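Local coordinates for inorganic pyrophosphatase (PDB 3TR4), which probably catalyses the magnesium-dependent hydrolysis of inorganic pyrophosphate to two phosphate ions, working as a homohexamer of the soluble PPase family, at residues 15-20 and 165-170; 31-36 and 42-47; 54-59 and 79-84; 98-103 and 142-147. All blocks are in the same frame, centred on the assembly; numbering follows the deposited sequence.

Interaction 1 of 4, residues 15-20 and 165-170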
loop_
_atom_site.group_PDB
_atom_site.type_symbol
_atom_site.label_atom_id
_atom_site.label_comp_id
_atom_site.label_asym_id
_atom_site.label_seq_id
_atom_site.Cartn_x
_atom_site.Cartn_y
_atom_site.Cartn_z
ATOM N N ASP B 15 -14.567 -28.869 -11.150
ATOM C CA ASP B 15 -14.632 -27.746 -12.085
ATOM C C ASP B 15 -15.401 -26.564 -11.513
ATOM O O ASP B 15 -15.567 -25.542 -12.175
ATOM C CB ASP B 15 -15.280 -28.174 -13.401
ATOM C CG ASP B 15 -14.360 -29.016 -14.257
ATOM O OD1 ASP B 15 -14.622 -30.227 -14.400
ATOM O OD2 ASP B 15 -13.370 -28.464 -14.785
ATOM N N ASP B 16 -15.876 -26.706 -10.281
ATOM C CA ASP B 16 -16.654 -25.653 -9.650
ATOM C C ASP B 16 -16.831 -25.935 -8.168
ATOM O O ASP B 16 -17.882 -26.418 -7.741
ATOM C CB ASP B 16 -18.020 -25.519 -10.326
ATOM C CG ASP B 16 -18.899 -24.479 -9.662
ATOM O OD1 ASP B 16 -18.364 -23.636 -8.910
ATOM O OD2 ASP B 16 -20.125 -24.504 -9.895
ATOM N N PHE B 17 -15.800 -25.635 -7.387
ATOM C CA PHE B 17 -15.875 -25.853 -5.952
ATOM C C PHE B 17 -15.570 -24.586 -5.161
ATOM O O PHE B 17 -15.081 -23.598 -5.710
ATOM C CB PHE B 17 -14.996 -27.037 -5.517
ATOM C CG PHE B 17 -13.523 -26.861 -5.792
ATOM C CD1 PHE B 17 -12.984 -27.204 -7.024
ATOM C CD2 PHE B 17 -12.670 -26.397 -4.802
ATOM C CE1 PHE B 17 -11.628 -27.063 -7.270
ATOM C CE2 PHE B 17 -11.312 -26.257 -5.039
ATOM C CZ PHE B 17 -10.790 -26.589 -6.273
ATOM N N ASN B 18 -15.885 -24.615 -3.871
ATOM C CA ASN B 18 -15.725 -23.443 -3.019
ATOM C C ASN B 18 -14.365 -23.376 -2.344
ATOM O O ASN B 18 -13.810 -24.392 -1.926
ATOM C CB ASN B 18 -16.831 -23.401 -1.965
ATOM C CG ASN B 18 -18.200 -23.157 -2.571
ATOM O OD1 ASN B 18 -18.321 -22.508 -3.610
ATOM N ND2 ASN B 18 -19.238 -23.672 -1.922
ATOM N N VAL B 19 -13.833 -22.166 -2.236
ATOM C CA VAL B 19 -12.596 -21.950 -1.504
ATOM C C VAL B 19 -12.743 -20.720 -0.626
ATOM O O VAL B 19 -13.220 -19.676 -1.074
ATOM C CB VAL B 19 -11.397 -21.765 -2.453
ATOM C CG1 VAL B 19 -10.182 -21.274 -1.686
ATOM C CG2 VAL B 19 -11.085 -23.077 -3.171
ATOM N N ILE B 20 -12.360 -20.856 0.636
ATOM C CA ILE B 20 -12.283 -19.711 1.525
ATOM C C ILE B 20 -10.830 -19.264 1.594
ATOM O O ILE B 20 -9.950 -20.027 1.989
ATOM C CB ILE B 20 -12.813 -20.039 2.931
ATOM C CG1 ILE B 20 -14.317 -20.328 2.871
ATOM C CG2 ILE B 20 -12.530 -18.883 3.880
ATOM C CD1 ILE B 20 -14.915 -20.812 4.181
ATOM N N LYS B 165 -9.207 -36.775 -7.808
ATOM C CA LYS B 165 -9.135 -37.905 -6.890
ATOM C C LYS B 165 -9.005 -37.432 -5.448
ATOM O O LYS B 165 -9.796 -37.816 -4.588
ATOM C CB LYS B 165 -7.959 -38.816 -7.241
ATOM C CG LYS B 165 -8.173 -39.660 -8.483
ATOM C CD LYS B 165 -6.981 -40.571 -8.725
ATOM C CE LYS B 165 -6.674 -41.410 -7.494
ATOM N NZ LYS B 165 -5.482 -42.279 -7.696
ATOM N N GLU B 166 -8.003 -36.594 -5.194
ATOM C CA GLU B 166 -7.742 -36.085 -3.856
ATOM C C GLU B 166 -8.928 -35.284 -3.331
ATOM O O GLU B 166 -9.289 -35.384 -2.157
ATOM C CB GLU B 166 -6.480 -35.222 -3.853
ATOM C CG GLU B 166 -6.128 -34.650 -2.489
ATOM C CD GLU B 166 -5.720 -35.724 -1.497
ATOM O OE1 GLU B 166 -5.183 -36.763 -1.936
ATOM O OE2 GLU B 166 -5.944 -35.531 -0.281
ATOM N N PHE B 167 -9.525 -34.489 -4.213
ATOM C CA PHE B 167 -10.686 -33.675 -3.872
ATOM C C PHE B 167 -11.841 -34.555 -3.400
ATOM O O PHE B 167 -12.414 -34.332 -2.333
ATOM C CB PHE B 167 -11.099 -32.832 -5.086
ATOM C CG PHE B 167 -12.385 -32.070 -4.904
ATOM C CD1 PHE B 167 -12.408 -30.875 -4.202
ATOM C CD2 PHE B 167 -13.565 -32.535 -5.461
ATOM C CE1 PHE B 167 -13.591 -30.168 -4.042
ATOM C CE2 PHE B 167 -14.749 -31.834 -5.307
ATOM C CZ PHE B 167 -14.762 -30.649 -4.596
ATOM N N GLU B 168 -12.166 -35.573 -4.188
ATOM C CA GLU B 168 -13.280 -36.455 -3.862
ATOM C C GLU B 168 -13.030 -37.283 -2.602
ATOM O O GLU B 168 -13.948 -37.512 -1.812
ATOM C CB GLU B 168 -13.620 -37.352 -5.052
ATOM C CG GLU B 168 -14.253 -36.595 -6.208
ATOM C CD GLU B 168 -14.445 -37.453 -7.439
ATOM O OE1 GLU B 168 -13.719 -38.460 -7.586
ATOM O OE2 GLU B 168 -15.325 -37.121 -8.262
ATOM N N ALA B 169 -11.791 -37.723 -2.411
ATOM C CA ALA B 169 -11.438 -38.494 -1.221
ATOM C C ALA B 169 -11.523 -37.650 0.050
ATOM O O ALA B 169 -11.976 -38.124 1.092
ATOM C CB ALA B 169 -10.048 -39.101 -1.367
ATOM N N SER B 170 -11.087 -36.397 -0.035
ATOM C CA SER B 170 -11.129 -35.507 1.121
ATOM C C SER B 170 -12.570 -35.177 1.499
ATOM O O SER B 170 -12.862 -34.854 2.648
ATOM C CB SER B 170 -10.338 -34.226 0.852
ATOM O OG SER B 170 -11.020 -33.389 -0.067
#
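F17 on strand 16-23 faces F167 on helix 160-175 with their CA atoms 9.6 Å apart, a gap filled by the two side chains. Each points its CB at the other segment, and the two slide past one another in opposite directions. The F167 ring puts CD1 over one face of the F17 ring, while CZ lies 3.7 Å from F17 CB, which meets the F167 ring obliquely, and CE1 is equally near F17 CB and CG. F167 CG lies opposite the backbone N (chi1 173°), which carries the ring away from the helix. The ring planes are inclined at 45° with centroids 5.0 Å apart. V89 of the adjacent strand 86-99, V73 of strand 72-75 and V60 of a loop also pack on F17. Within the helix, S170 OG donates to F167 O at 2.8 Å, satisfying a buried hydroxyl. Phenylalanine suits both places by spanning the gap with broad nonpolar surface; the contact is therefore hydrophobic, joining the C-terminal helix to the central sheet.

Interaction 2 of 4, residues 31-36 and 42-47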
loop_
_atom_site.group_PDB
_atom_site.type_symbol
_atom_site.label_atom_id
_atom_site.label_comp_id
_atom_site.label_asym_id
_atom_site.label_seq_id
_atom_site.Cartn_x
_atom_site.Cartn_y
_atom_site.Cartn_z
ATOM N N LYS B 31 -0.001 -14.992 8.577
ATOM C CA LYS B 31 -0.786 -16.071 8.001
ATOM C C LYS B 31 -2.067 -16.250 8.802
ATOM O O LYS B 31 -2.030 -16.383 10.022
ATOM C CB LYS B 31 0.012 -17.375 7.974
ATOM C CG LYS B 31 -0.798 -18.576 7.510
ATOM C CD LYS B 31 0.038 -19.846 7.492
ATOM C CE LYS B 31 -0.705 -20.978 6.796
ATOM N NZ LYS B 31 -2.103 -21.118 7.296
ATOM N N TYR B 32 -3.199 -16.246 8.108
ATOM C CA TYR B 32 -4.491 -16.394 8.760
ATOM C C TYR B 32 -5.037 -17.802 8.573
ATOM O O TYR B 32 -4.665 -18.502 7.635
ATOM C CB TYR B 32 -5.491 -15.379 8.201
ATOM C CG TYR B 32 -5.102 -13.932 8.418
ATOM C CD1 TYR B 32 -5.084 -13.383 9.692
ATOM C CD2 TYR B 32 -4.765 -13.117 7.350
ATOM C CE1 TYR B 32 -4.731 -12.061 9.897
ATOM C CE2 TYR B 32 -4.412 -11.791 7.542
ATOM C CZ TYR B 32 -4.400 -11.269 8.817
ATOM O OH TYR B 32 -4.048 -9.957 9.012
ATOM N N GLU B 33 -5.925 -18.203 9.475
ATOM C CA GLU B 33 -6.668 -19.448 9.349
ATOM C C GLU B 33 -8.119 -19.161 9.691
ATOM O O GLU B 33 -8.398 -18.434 10.642
ATOM C CB GLU B 33 -6.123 -20.507 10.307
ATOM C CG GLU B 33 -5.028 -21.389 9.731
ATOM C CD GLU B 33 -4.628 -22.509 10.677
ATOM O OE1 GLU B 33 -4.740 -22.318 11.907
ATOM O OE2 GLU B 33 -4.211 -23.583 10.192
ATOM N N TYR B 34 -9.048 -19.720 8.927
ATOM C CA TYR B 34 -10.454 -19.525 9.251
ATOM C C TYR B 34 -10.913 -20.533 10.297
ATOM O O TYR B 34 -10.702 -21.737 10.155
ATOM C CB TYR B 34 -11.343 -19.597 8.006
ATOM C CG TYR B 34 -12.785 -19.285 8.323
ATOM C CD1 TYR B 34 -13.218 -17.971 8.450
ATOM C CD2 TYR B 34 -13.707 -20.302 8.531
ATOM C CE1 TYR B 34 -14.533 -17.678 8.761
ATOM C CE2 TYR B 34 -15.022 -20.020 8.842
ATOM C CZ TYR B 34 -15.430 -18.706 8.955
ATOM O OH TYR B 34 -16.742 -18.423 9.262
ATOM N N ASP B 35 -11.535 -20.028 11.355
ATOM C CA ASP B 35 -12.023 -20.876 12.432
ATOM C C ASP B 35 -13.527 -21.064 12.297
ATOM O O ASP B 35 -14.305 -20.168 12.620
ATOM C CB ASP B 35 -11.674 -20.262 13.793
ATOM C CG ASP B 35 -11.815 -21.249 14.934
ATOM O OD1 ASP B 35 -12.718 -22.110 14.867
ATOM O OD2 ASP B 35 -11.021 -21.165 15.897
ATOM N N LYS B 36 -13.928 -22.232 11.807
ATOM C CA LYS B 36 -15.339 -22.539 11.595
ATOM C C LYS B 36 -16.124 -22.545 12.907
ATOM O O LYS B 36 -17.287 -22.138 12.948
ATOM C CB LYS B 36 -15.489 -23.891 10.893
ATOM C CG LYS B 36 -16.927 -24.358 10.743
ATOM C CD LYS B 36 -16.997 -25.801 10.265
ATOM C CE LYS B 36 -18.438 -26.290 10.208
ATOM N NZ LYS B 36 -18.536 -27.731 9.841
ATOM N N THR B 42 -8.691 -16.118 11.947
ATOM C CA THR B 42 -7.789 -16.064 13.090
ATOM C C THR B 42 -6.348 -15.941 12.627
ATOM O O THR B 42 -6.023 -16.283 11.491
ATOM C CB THR B 42 -7.895 -17.332 13.957
ATOM O OG1 THR B 42 -7.493 -18.470 13.185
ATOM C CG2 THR B 42 -9.324 -17.534 14.453
ATOM N N VAL B 43 -5.486 -15.447 13.507
ATOM C CA VAL B 43 -4.063 -15.422 13.213
ATOM C C VAL B 43 -3.482 -16.804 13.472
ATOM O O VAL B 43 -3.642 -17.360 14.562
ATOM C CB VAL B 43 -3.316 -14.378 14.064
ATOM C CG1 VAL B 43 -1.813 -14.612 14.001
ATOM C CG2 VAL B 43 -3.666 -12.972 13.600
ATOM N N ASP B 44 -2.841 -17.373 12.456
ATOM C CA ASP B 44 -2.124 -18.633 12.613
ATOM C C ASP B 44 -0.717 -18.339 13.119
ATOM O O ASP B 44 -0.368 -18.689 14.247
ATOM C CB ASP B 44 -2.074 -19.406 11.293
ATOM C CG ASP B 44 -1.307 -20.714 11.408
ATOM O OD1 ASP B 44 -1.074 -21.173 12.545
ATOM O OD2 ASP B 44 -0.944 -21.286 10.357
ATOM N N ARG B 45 0.084 -17.676 12.293
ATOM C CA ARG B 45 1.431 -17.298 12.709
ATOM C C ARG B 45 2.006 -16.167 11.872
ATOM O O ARG B 45 1.527 -15.881 10.776
ATOM C CB ARG B 45 2.371 -18.503 12.647
ATOM C CG ARG B 45 2.732 -18.929 11.236
ATOM C CD ARG B 45 3.504 -20.239 11.229
ATOM N NE ARG B 45 2.675 -21.363 11.654
ATOM C CZ ARG B 45 2.653 -21.852 12.891
ATOM N NH1 ARG B 45 3.423 -21.320 13.830
ATOM N NH2 ARG B 45 1.867 -22.877 13.187
ATOM N N PHE B 46 3.042 -15.532 12.406
ATOM C CA PHE B 46 3.816 -14.560 11.652
ATOM C C PHE B 46 5.070 -15.226 11.096
ATOM O O PHE B 46 5.812 -15.880 11.831
ATOM C CB PHE B 46 4.181 -13.367 12.536
ATOM C CG PHE B 46 2.988 -12.598 13.028
ATOM C CD1 PHE B 46 2.270 -13.036 14.125
ATOM C CD2 PHE B 46 2.581 -11.440 12.387
ATOM C CE1 PHE B 46 1.168 -12.332 14.578
ATOM C CE2 PHE B 46 1.478 -10.731 12.836
ATOM C CZ PHE B 46 0.771 -11.178 13.932
HETATM N N MSE B 47 5.290 -15.072 9.794
HETATM C CA MSE B 47 6.458 -15.646 9.135
HETATM C C MSE B 47 7.668 -14.736 9.276
HETATM O O MSE B 47 7.604 -13.560 8.918
HETATM C CB MSE B 47 6.188 -15.842 7.645
HETATM C CG MSE B 47 5.148 -16.882 7.298
HETATM SE SE MSE B 47 4.829 -16.862 5.370
HETATM C CE MSE B 47 6.650 -17.158 4.762
HETATM O O HOH W 1 -5.624 -20.909 14.242
#
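K31 (chi1 174°) and D44 both hold CG opposite the backbone N, and the two side chains lie alongside each other, pointing the same way. K31 then bends at its last torsion (chi4 -48°), and NZ reaches D44 OD2 at 3.3 Å, a salt bridge whose hydrogen bond is weak. The E33 carboxylate stacks on that of D44 with planes 10° apart; K31 and R45 probably both offset the repulsion, R45 NH2 pairing with D44 OD1 by charge alone, since that oxygen lies well out of the guanidinium plane. The strands form an antiparallel hairpin carrying a classic beta bulge, in which D44 and R45 both face K31: K31 O takes a 2.7 Å bond from D44 N and a weak one from R45 N. K31 and R45 are predicted substrate ligands, and basic side chains suit pyrophosphate. Farther along, E33 O is gripped by T42 N and T42 OG1, each at 2.7 Å and from opposite faces of the carbonyl plane. Threonine serves well here, since its CG2 also packs on D35 CB. Y32 and V43 diverge, yet Y32 CE1 still meets V43 CG2 at 4.0 Å, while Y32 OH bonds to Q82 N of a neighbouring subunit.

Interaction 3 of 4, residues 54-59 and 79-84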
loop_
_atom_site.group_PDB
_atom_site.type_symbol
_atom_site.label_atom_id
_atom_site.label_comp_id
_atom_site.label_asym_id
_atom_site.label_seq_id
_atom_site.Cartn_x
_atom_site.Cartn_y
_atom_site.Cartn_z
ATOM N N PRO B 54 3.203 -16.670 -3.453
ATOM C CA PRO B 54 3.223 -16.467 -4.904
ATOM C C PRO B 54 1.829 -16.540 -5.520
ATOM O O PRO B 54 1.686 -16.392 -6.730
ATOM C CB PRO B 54 4.061 -17.643 -5.391
ATOM C CG PRO B 54 3.723 -18.729 -4.427
ATOM C CD PRO B 54 3.590 -18.044 -3.088
ATOM N N CYS B 55 0.819 -16.778 -4.692
ATOM C CA CYS B 55 -0.563 -16.856 -5.147
ATOM C C CYS B 55 -1.470 -16.836 -3.926
ATOM O O CYS B 55 -0.981 -16.866 -2.797
ATOM C CB CYS B 55 -0.794 -18.135 -5.951
ATOM S SG CYS B 55 -0.393 -19.667 -5.070
ATOM N N ASN B 56 -2.784 -16.775 -4.136
ATOM C CA ASN B 56 -3.704 -16.842 -3.008
ATOM C C ASN B 56 -3.734 -18.252 -2.447
ATOM O O ASN B 56 -3.459 -19.219 -3.158
ATOM C CB ASN B 56 -5.119 -16.405 -3.393
ATOM C CG ASN B 56 -5.145 -15.080 -4.121
ATOM O OD1 ASN B 56 -5.023 -14.014 -3.515
ATOM N ND2 ASN B 56 -5.310 -15.141 -5.433
ATOM N N TYR B 57 -4.071 -18.363 -1.168
ATOM C CA TYR B 57 -4.050 -19.649 -0.486
ATOM C C TYR B 57 -5.284 -19.784 0.391
ATOM O O TYR B 57 -5.654 -18.851 1.104
ATOM C CB TYR B 57 -2.774 -19.770 0.349
ATOM C CG TYR B 57 -2.663 -21.032 1.178
ATOM C CD1 TYR B 57 -2.096 -22.184 0.654
ATOM C CD2 TYR B 57 -3.101 -21.059 2.495
ATOM C CE1 TYR B 57 -1.980 -23.334 1.413
ATOM C CE2 TYR B 57 -2.992 -22.204 3.261
ATOM C CZ TYR B 57 -2.431 -23.338 2.716
ATOM O OH TYR B 57 -2.322 -24.477 3.478
ATOM N N GLY B 58 -5.924 -20.945 0.337
ATOM C CA GLY B 58 -7.115 -21.176 1.131
ATOM C C GLY B 58 -7.414 -22.649 1.299
ATOM O O GLY B 58 -6.530 -23.489 1.164
ATOM N N PHE B 59 -8.671 -22.960 1.584
ATOM C CA PHE B 59 -9.090 -24.336 1.788
ATOM C C PHE B 59 -10.498 -24.546 1.253
ATOM O O PHE B 59 -11.246 -23.586 1.048
ATOM C CB PHE B 59 -9.045 -24.686 3.276
ATOM C CG PHE B 59 -10.049 -23.931 4.107
ATOM C CD1 PHE B 59 -9.741 -22.683 4.625
ATOM C CD2 PHE B 59 -11.300 -24.466 4.362
ATOM C CE1 PHE B 59 -10.663 -21.985 5.385
ATOM C CE2 PHE B 59 -12.224 -23.775 5.120
ATOM C CZ PHE B 59 -11.908 -22.535 5.633
ATOM N N VAL B 79 -5.622 -10.362 -9.456
ATOM C CA VAL B 79 -5.189 -9.556 -8.316
ATOM C C VAL B 79 -5.515 -10.261 -6.998
ATOM O O VAL B 79 -6.398 -11.118 -6.953
ATOM C CB VAL B 79 -5.834 -8.159 -8.335
ATOM C CG1 VAL B 79 -5.384 -7.384 -9.561
ATOM C CG2 VAL B 79 -7.337 -8.287 -8.313
ATOM N N PRO B 80 -4.799 -9.901 -5.917
ATOM C CA PRO B 80 -4.997 -10.591 -4.636
ATOM C C PRO B 80 -6.447 -10.519 -4.146
ATOM O O PRO B 80 -7.142 -9.532 -4.387
ATOM C CB PRO B 80 -4.075 -9.830 -3.675
ATOM C CG PRO B 80 -3.057 -9.167 -4.557
ATOM C CD PRO B 80 -3.789 -8.831 -5.824
ATOM N N VAL B 81 -6.893 -11.574 -3.471
ATOM C CA VAL B 81 -8.228 -11.618 -2.881
ATOM C C VAL B 81 -8.125 -11.459 -1.361
ATOM O O VAL B 81 -7.221 -12.015 -0.734
ATOM C CB VAL B 81 -8.937 -12.952 -3.205
ATOM C CG1 VAL B 81 -10.254 -13.061 -2.454
ATOM C CG2 VAL B 81 -9.157 -13.095 -4.712
ATOM N N GLN B 82 -9.046 -10.702 -0.769
ATOM C CA GLN B 82 -9.027 -10.446 0.674
ATOM C C GLN B 82 -9.275 -11.711 1.501
ATOM O O GLN B 82 -10.192 -12.477 1.210
ATOM C CB GLN B 82 -10.067 -9.375 1.036
ATOM C CG GLN B 82 -10.296 -9.177 2.538
ATOM C CD GLN B 82 -11.270 -8.049 2.838
ATOM O OE1 GLN B 82 -10.978 -6.881 2.585
ATOM N NE2 GLN B 82 -12.435 -8.393 3.377
ATOM N N PRO B 83 -8.464 -11.927 2.550
ATOM C CA PRO B 83 -8.661 -13.084 3.430
ATOM C C PRO B 83 -10.074 -13.102 3.996
ATOM O O PRO B 83 -10.595 -12.045 4.357
ATOM C CB PRO B 83 -7.666 -12.833 4.567
ATOM C CG PRO B 83 -6.631 -11.951 3.985
ATOM C CD PRO B 83 -7.347 -11.076 2.997
ATOM N N GLY B 84 -10.680 -14.283 4.071
ATOM C CA GLY B 84 -12.005 -14.421 4.645
ATOM C C GLY B 84 -13.090 -14.482 3.590
ATOM O O GLY B 84 -14.254 -14.745 3.893
#
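N56 joins the start of strand 56-59, part of the central sheet of the pyrophosphatase fold, to the irregular loop that links strands 72-75 and 86-99. The bond is made by its amide oxygen: V81 N donates to N56 OD1 at 3.1 Å, and the N-H points at the oxygen almost straight, at 170°. The donor nevertheless approaches from above the amide plane, 40° out of it, rather than along a lone pair. The asparagine places its CG opposite its carbonyl carbon and beside its backbone N, and chi2 of -78° turns OD1 toward V81 N. The same oxygen also accepts from A25 N, while ND2 donates to T77 OG1 and V75 O. A short amide suits this buried place because it accepts at one end and donates at the other, so one side chain ties together several backbones.

The loop is extended around P80, which as a proline has no N-H; the donor is the next residue, V81. V81 is buried too, and its side chain packs on F46 of a neighbouring subunit, so the loop held by N56 also forms part of an interface. Close beside the hydrogen bond, P80 CA lies 3.6 Å from N56 OD1, and V81 CB comes within 4.1 Å of that oxygen.

Interaction 4 of 4, residues 98-103 and 142-147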
loop_
_atom_site.group_PDB
_atom_site.type_symbol
_atom_site.label_atom_id
_atom_site.label_comp_id
_atom_site.label_asym_id
_atom_site.label_seq_id
_atom_site.Cartn_x
_atom_site.Cartn_y
_atom_site.Cartn_z
ATOM N N GLU B 98 5.120 -33.078 1.020
ATOM C CA GLU B 98 4.988 -33.568 2.385
ATOM C C GLU B 98 5.652 -32.596 3.344
ATOM O O GLU B 98 6.610 -31.906 2.984
ATOM C CB GLU B 98 5.576 -34.973 2.535
ATOM C CG GLU B 98 7.089 -35.052 2.456
ATOM C CD GLU B 98 7.614 -36.432 2.814
ATOM O OE1 GLU B 98 7.303 -36.925 3.920
ATOM O OE2 GLU B 98 8.332 -37.030 1.986
ATOM N N ASP B 99 5.125 -32.523 4.560
ATOM C CA ASP B 99 5.737 -31.699 5.586
ATOM C C ASP B 99 6.272 -32.597 6.692
ATOM O O ASP B 99 6.391 -33.807 6.502
ATOM C CB ASP B 99 4.754 -30.653 6.125
ATOM C CG ASP B 99 3.473 -31.268 6.666
ATOM O OD1 ASP B 99 3.499 -32.448 7.086
ATOM O OD2 ASP B 99 2.441 -30.561 6.678
ATOM N N GLU B 100 6.589 -32.011 7.840
ATOM C CA GLU B 100 7.178 -32.770 8.938
ATOM C C GLU B 100 6.271 -33.912 9.408
ATOM O O GLU B 100 6.757 -34.949 9.860
ATOM C CB GLU B 100 7.535 -31.848 10.112
ATOM C CG GLU B 100 6.348 -31.165 10.774
ATOM C CD GLU B 100 5.764 -30.039 9.938
ATOM O OE1 GLU B 100 6.451 -29.557 9.011
ATOM O OE2 GLU B 100 4.614 -29.632 10.210
ATOM N N ALA B 101 4.960 -33.723 9.284
ATOM C CA ALA B 101 3.994 -34.689 9.802
ATOM C C ALA B 101 3.540 -35.720 8.767
ATOM O O ALA B 101 3.139 -36.828 9.125
ATOM C CB ALA B 101 2.792 -33.967 10.403
ATOM N N GLY B 102 3.601 -35.357 7.489
ATOM C CA GLY B 102 3.195 -36.261 6.428
ATOM C C GLY B 102 2.666 -35.536 5.204
ATOM O O GLY B 102 3.134 -34.450 4.866
ATOM N N GLU B 103 1.684 -36.142 4.541
ATOM C CA GLU B 103 1.093 -35.584 3.325
ATOM C C GLU B 103 0.474 -34.210 3.559
ATOM O O GLU B 103 -0.184 -33.978 4.573
ATOM C CB GLU B 103 0.033 -36.542 2.776
ATOM C CG GLU B 103 -0.751 -36.010 1.586
ATOM C CD GLU B 103 0.023 -36.091 0.286
ATOM O OE1 GLU B 103 1.247 -36.340 0.334
ATOM O OE2 GLU B 103 -0.593 -35.912 -0.785
ATOM N N ARG B 142 10.784 -23.810 0.658
ATOM C CA ARG B 142 11.682 -22.971 1.447
ATOM C C ARG B 142 11.014 -22.149 2.550
ATOM O O ARG B 142 11.700 -21.608 3.416
ATOM C CB ARG B 142 12.481 -22.038 0.529
ATOM C CG ARG B 142 13.417 -22.749 -0.434
ATOM C CD ARG B 142 14.313 -23.738 0.296
ATOM N NE ARG B 142 15.629 -23.850 -0.328
ATOM C CZ ARG B 142 15.856 -24.417 -1.509
ATOM N NH1 ARG B 142 14.851 -24.920 -2.212
ATOM N NH2 ARG B 142 17.090 -24.472 -1.993
ATOM N N TYR B 143 9.688 -22.054 2.530
ATOM C CA TYR B 143 9.005 -21.118 3.421
ATOM C C TYR B 143 9.025 -21.500 4.908
ATOM O O TYR B 143 8.703 -20.676 5.763
ATOM C CB TYR B 143 7.577 -20.819 2.939
ATOM C CG TYR B 143 6.535 -21.869 3.256
ATOM C CD1 TYR B 143 5.284 -21.499 3.735
ATOM C CD2 TYR B 143 6.787 -23.221 3.057
ATOM C CE1 TYR B 143 4.318 -22.442 4.020
ATOM C CE2 TYR B 143 5.819 -24.178 3.343
ATOM C CZ TYR B 143 4.587 -23.778 3.822
ATOM O OH TYR B 143 3.616 -24.711 4.112
ATOM N N LYS B 144 9.419 -22.732 5.216
ATOM C CA LYS B 144 9.527 -23.170 6.609
ATOM C C LYS B 144 10.975 -23.176 7.099
ATOM O O LYS B 144 11.253 -23.546 8.241
ATOM C CB LYS B 144 8.928 -24.568 6.786
ATOM C CG LYS B 144 7.415 -24.644 6.631
ATOM C CD LYS B 144 6.918 -26.052 6.944
ATOM C CE LYS B 144 5.403 -26.108 7.036
ATOM N NZ LYS B 144 4.924 -27.438 7.510
ATOM N N ASP B 145 11.894 -22.765 6.230
ATOM C CA ASP B 145 13.327 -22.852 6.510
ATOM C C ASP B 145 13.759 -22.329 7.884
ATOM O O ASP B 145 14.662 -22.888 8.504
ATOM C CB ASP B 145 14.130 -22.151 5.410
ATOM C CG ASP B 145 14.301 -23.013 4.173
ATOM O OD1 ASP B 145 13.699 -24.105 4.119
ATOM O OD2 ASP B 145 15.034 -22.594 3.251
ATOM N N LEU B 146 13.133 -21.256 8.353
ATOM C CA LEU B 146 13.551 -20.634 9.609
ATOM C C LEU B 146 12.658 -21.006 10.784
ATOM O O LEU B 146 12.827 -20.491 11.889
ATOM C CB LEU B 146 13.603 -19.114 9.466
ATOM C CG LEU B 146 14.640 -18.574 8.484
ATOM C CD1 LEU B 146 14.580 -17.055 8.439
ATOM C CD2 LEU B 146 16.033 -19.053 8.861
ATOM N N GLU B 147 11.702 -21.896 10.547
ATOM C CA GLU B 147 10.777 -22.288 11.598
ATOM C C GLU B 147 11.233 -23.587 12.248
ATOM O O GLU B 147 11.460 -24.583 11.562
ATOM C CB GLU B 147 9.357 -22.428 11.049
ATOM C CG GLU B 147 8.301 -22.576 12.133
ATOM C CD GLU B 147 6.885 -22.511 11.590
ATOM O OE1 GLU B 147 6.717 -22.221 10.385
ATOM O OE2 GLU B 147 5.941 -22.752 12.372
#
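K144 reaches across to E100, the two side chains crossing at about a right angle. Beyond CG the lysine is fully extended, its last three torsions all close to 180°, and this length lets it bridge backbones whose nearest CA atoms, those of D99 and K144, are 9.4 Å apart. E100 instead bends at chi2 (-74°), which brings its carboxylate back to the ammonium group. K144 NZ donates to E100 OE1 at 3.0 Å in a salt bridge; OE1 accepts through its syn lone pair, on the side of the other oxygen. W151 N donates to the same OE1, helping to fix the carboxylate. D99 crosses the lysine obliquely: its CB comes within 3.5 Å of NZ, while OD2 stays at 4.1 Å, beyond a salt bridge but near enough for some attraction. D99 OD1 accepts from A101 N and G102 N, both at 2.9 Å, so aspartate suits a place where one oxygen can secure a tight turn. The arrangement unites an Asx turn ending strand 86-99 with a loop of type I turns holding Y143, a predicted substrate ligand, probably at the edge of the active site, since D99 lies close to the manganese ligand D104.

Overall arrangement
Interaction 1 closes the longest loop of the four and encloses the other three, which follow in series as interactions 2, 3 and 4. Interactions 1, 3 and 4 all reach the central mixed sheet; strand 16-23 is neighbour to both 56-59 and 86-99, and I20 N probably bonds to F59 O between interactions 1 and 3. The centres of interactions 1 and 4 are about 23 Å apart, on opposite sides of the chain's centre. The hairpin of interaction 2 has its centre about 13 Å from that of interaction 3, where K31 approaches Y57, and 17 Å from that of interaction 4, where R45 meets E147 and M47 touches Y143. All four reach other subunits, so the predicted site lies close to hexamer interfaces.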